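Local atomic coordinates of beta-gamma-crystallin (Geodia cydonium, PDB entry 4IAU), a protein that binds calcium and belongs to the beta/gamma-crystallin family of Greek key proteins, although its biological role in the sponge remains unknown. Residues A[36-41]-A[59-64]. Sequence-based numbering, arbitrary orientation. Where two conformers were deposited one is given.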
ATOM      1  N   LYS A  36       6.694  -8.378  11.311  1.00  5.54           N
ATOM      2  CA  LYS A  36       5.530  -7.703  11.871  1.00  5.47           C
ATOM      3  C   LYS A  36       4.900  -6.842  10.785  1.00  5.45           C
ATOM      4  O   LYS A  36       5.560  -6.064  10.118  1.00  5.81           O
ATOM      5  CB  LYS A  36       5.856  -6.783  13.048  1.00  6.65           C
ATOM      6  CG  LYS A  36       6.552  -7.425  14.219  1.00  8.96           C
ATOM      7  CD  LYS A  36       6.876  -6.321  15.285  1.00 11.97           C
ATOM      8  CE  LYS A  36       7.634  -6.891  16.400  1.00 13.19           C
ATOM      9  NZ  LYS A  36       7.975  -5.690  17.254  1.00 17.52           N
ATOM     10  N   GLY A  37       3.585  -6.956  10.658  1.00  6.18           N
ATOM     11  CA  GLY A  37       2.819  -6.071   9.798  1.00  6.50           C
ATOM     12  C   GLY A  37       2.707  -6.606   8.379  1.00  5.93           C
ATOM     13  O   GLY A  37       2.707  -7.810   8.124  1.00  6.56           O
HETATM   14  N   MSE A  38       2.543  -5.677   7.434  1.00  6.03           N
HETATM   15  CA  MSE A  38       2.391  -5.971   6.023  1.00  5.83           C
HETATM   16  C   MSE A  38       3.222  -4.939   5.256  1.00  5.85           C
HETATM   17  O   MSE A  38       3.163  -3.756   5.592  1.00  6.47           O
HETATM   18  CB  MSE A  38       0.938  -5.870   5.587  0.52  7.95           C
HETATM   19  CG  MSE A  38       0.061  -6.924   6.187  0.52  7.71           C
HETATM   20 SE   MSE A  38      -1.748  -6.811   5.434  0.52 13.74          SE
HETATM   21  CE  MSE A  38      -1.323  -5.650   3.965  0.52  7.95           C
ATOM     22  N   TRP A  39       3.973  -5.383   4.266  1.00  5.11           N
ATOM     23  CA  TRP A  39       4.859  -4.519   3.552  1.00  5.24           C
ATOM     24  C   TRP A  39       4.665  -4.650   2.041  1.00  5.08           C
ATOM     25  O   TRP A  39       4.337  -5.713   1.548  1.00  6.74           O
ATOM     26  CB  TRP A  39       6.331  -4.835   3.885  1.00  5.18           C
ATOM     27  CG  TRP A  39       6.714  -4.498   5.290  1.00  5.38           C
ATOM     28  CD1 TRP A  39       6.328  -5.147   6.429  1.00  5.48           C
ATOM     29  CD2 TRP A  39       7.532  -3.412   5.708  1.00  4.79           C
ATOM     30  NE1 TRP A  39       6.880  -4.535   7.538  1.00  5.65           N
ATOM     31  CE2 TRP A  39       7.630  -3.473   7.119  1.00  5.18           C
ATOM     32  CE3 TRP A  39       8.253  -2.403   5.024  1.00  5.07           C
ATOM     33  CZ2 TRP A  39       8.392  -2.542   7.856  1.00  5.69           C
ATOM     34  CZ3 TRP A  39       9.002  -1.478   5.746  1.00  5.49           C
ATOM     35  CH2 TRP A  39       9.053  -1.566   7.157  1.00  5.88           C
ATOM     36  N   ILE A  40       4.958  -3.576   1.323  1.00  4.81           N
ATOM     37  CA  ILE A  40       4.924  -3.586  -0.129  1.00  4.69           C
ATOM     38  C   ILE A  40       6.300  -3.171  -0.606  1.00  4.62           C
ATOM     39  O   ILE A  40       6.905  -2.214  -0.099  1.00  5.27           O
ATOM     40  CB  ILE A  40       3.841  -2.651  -0.731  1.00  5.31           C
ATOM     41  CG1 ILE A  40       2.531  -2.782   0.014  1.00  6.73           C
ATOM     42  CG2 ILE A  40       3.675  -2.960  -2.217  1.00  5.51           C
ATOM     43  CD1 ILE A  40       1.454  -1.833  -0.354  1.00  8.71           C
ATOM     44  N   PHE A  41       6.803  -3.909  -1.590  1.00  4.73           N
ATOM     45  CA  PHE A  41       8.106  -3.738  -2.211  1.00  4.89           C
ATOM     46  C   PHE A  41       7.917  -3.347  -3.661  1.00  4.77           C
ATOM     47  O   PHE A  41       7.015  -3.873  -4.327  1.00  5.39           O
ATOM     48  CB  PHE A  41       8.963  -5.001  -2.096  0.61  5.67           C
ATOM     49  CG  PHE A  41       9.099  -5.455  -0.642  0.61  5.45           C
ATOM     50  CD1 PHE A  41       8.064  -6.213  -0.082  0.61  5.70           C
ATOM     51  CD2 PHE A  41      10.209  -5.090   0.116  0.61  6.23           C
ATOM     52  CE1 PHE A  41       8.167  -6.516   1.269  0.61  7.01           C
ATOM     53  CE2 PHE A  41      10.264  -5.382   1.461  0.61  7.75           C
ATOM     54  CZ  PHE A  41       9.222  -6.079   2.017  0.61  8.10           C
ATOM     55  N   LYS A  59       3.340  -7.462  -2.409  1.00  5.64           N
ATOM     56  CA  LYS A  59       2.868  -7.257  -1.072  1.00  5.74           C
ATOM     57  C   LYS A  59       3.136  -8.532  -0.263  1.00  5.49           C
ATOM     58  O   LYS A  59       2.741  -9.610  -0.708  1.00  7.05           O
ATOM     59  CB  LYS A  59       1.365  -6.905  -1.069  0.61  8.46           C
ATOM     60  CG  LYS A  59       0.799  -6.684   0.328  0.61 10.57           C
ATOM     61  CD  LYS A  59      -0.651  -6.291   0.513  0.61 13.99           C
ATOM     62  CE  LYS A  59      -1.560  -7.470   0.682  0.61 14.68           C
ATOM     63  NZ  LYS A  59      -1.291  -8.429   1.769  0.61 15.96           N
ATOM     64  N   LEU A  60       3.763  -8.399   0.887  1.00  5.40           N
ATOM     65  CA  LEU A  60       4.105  -9.506   1.722  1.00  5.71           C
ATOM     66  C   LEU A  60       3.606  -9.340   3.150  1.00  5.99           C
ATOM     67  O   LEU A  60       3.676  -8.296   3.766  1.00  7.01           O
ATOM     68  CB  LEU A  60       5.654  -9.703   1.759  1.00  7.55           C
ATOM     69  CG  LEU A  60       6.266 -10.068   0.403  1.00  7.80           C
ATOM     70  CD1 LEU A  60       7.792 -10.089   0.527  1.00 11.40           C
ATOM     71  CD2 LEU A  60       5.744 -11.412  -0.068  1.00  9.96           C
ATOM     72  N   ASP A  61       3.083 -10.479   3.642  1.00  6.95           N
ATOM     73  CA  ASP A  61       2.570 -10.603   4.999  1.00  6.92           C
ATOM     74  C   ASP A  61       3.603 -11.261   5.897  1.00  6.60           C
ATOM     75  O   ASP A  61       4.643 -11.757   5.467  1.00  7.28           O
ATOM     76  CB  ASP A  61       1.283 -11.393   4.950  1.00  9.80           C
ATOM     77  CG  ASP A  61       0.153 -10.745   4.179  1.00 14.60           C
ATOM     78  OD1 ASP A  61       0.162  -9.560   3.784  1.00 17.92           O
ATOM     79  OD2 ASP A  61      -0.811 -11.485   3.934  1.00 22.78           O
ATOM     80  N   GLU A  62       3.295 -11.249   7.186  1.00  6.55           N
ATOM     81  CA  GLU A  62       4.141 -11.894   8.195  1.00  6.45           C
ATOM     82  C   GLU A  62       4.493 -13.300   7.782  1.00  6.60           C
ATOM     83  O   GLU A  62       3.627 -14.072   7.304  1.00  7.93           O
ATOM     84  CB  GLU A  62       3.384 -11.902   9.514  1.00  6.86           C
ATOM     85  CG  GLU A  62       3.386 -10.530  10.188  1.00  6.64           C
ATOM     86  CD  GLU A  62       2.359 -10.304  11.271  1.00  7.50           C
ATOM     87  OE1 GLU A  62       1.555 -11.220  11.577  1.00  9.70           O
ATOM     88  OE2 GLU A  62       2.386  -9.204  11.923  1.00  7.33           O
ATOM     89  N   SER A  63       5.720 -13.686   8.043  1.00  6.08           N
ATOM     90  CA  SER A  63       6.266 -14.980   7.703  1.00  7.21           C
ATOM     91  C   SER A  63       7.242 -15.451   8.745  1.00  7.11           C
ATOM     92  O   SER A  63       7.890 -14.643   9.409  1.00  7.35           O
ATOM     93  CB  SER A  63       7.030 -14.815   6.369  1.00  9.97           C
ATOM     94  OG  SER A  63       7.665 -15.956   5.862  1.00 14.64           O
ATOM     95  N   SER A  64       7.400 -16.776   8.797  1.00  8.66           N
ATOM     96  CA  SER A  64       8.359 -17.395   9.716  1.00  8.96           C
ATOM     97  C   SER A  64       9.688 -17.757   9.086  1.00  8.49           C
ATOM     98  O   SER A  64      10.573 -18.276   9.766  1.00 10.90           O
ATOM     99  CB  SER A  64       7.724 -18.602  10.429  0.67 11.70           C
ATOM    100  OG  SER A  64       6.592 -18.058  11.121  0.67 12.14           O
TER
HETATM  101  O   HOH W   1       0.827  -9.848   7.834  1.00  9.65           O
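In a Greek key domain of the beta/gamma-crystallin fold, Trp39 and Leu60 form an antiparallel hydrogen-bonded pair between strand 38-42 and strand 57-61, an outermost strand of its sheet. Trp39 N donates to Leu60 O (3.0 Å), and Leu60 N to Trp39 O (2.8 Å). Both side chains enter the space between the domain's two sheets. Apolar Leu60 suits this side, where it meets Val32 and Val34; its CD1 lies 3.7 Å from Phe41 CE1, the side chains crossing at about a right angle. The Trp39 indole packs on Val6 while NE1 donates in the ring plane to Lys36 O (3.3 Å), which gives its N-H an acceptor. The other face carries Met38, a selenomethionine, beside the Lys59-Asp61 salt bridge (NZ to OD1 2.7 Å). Lys59 bends at chi3 (91°), placing CE, and at chi4 (57°), bringing NZ to Asp61, while its aliphatic CD takes Met38 CE at 3.6 Å. Phe41, Met38 and Lys59 each have a second conformer, for which these distances may differ. Gly37, at a phi (90°) other residues seldom adopt, gives its N-H to Glu62 OE2 (2.8 Å, anti side), which the long glutamate brings within reach. A water bridges Gly37 O and Glu62 N, accepting from the latter at 2.9 Å.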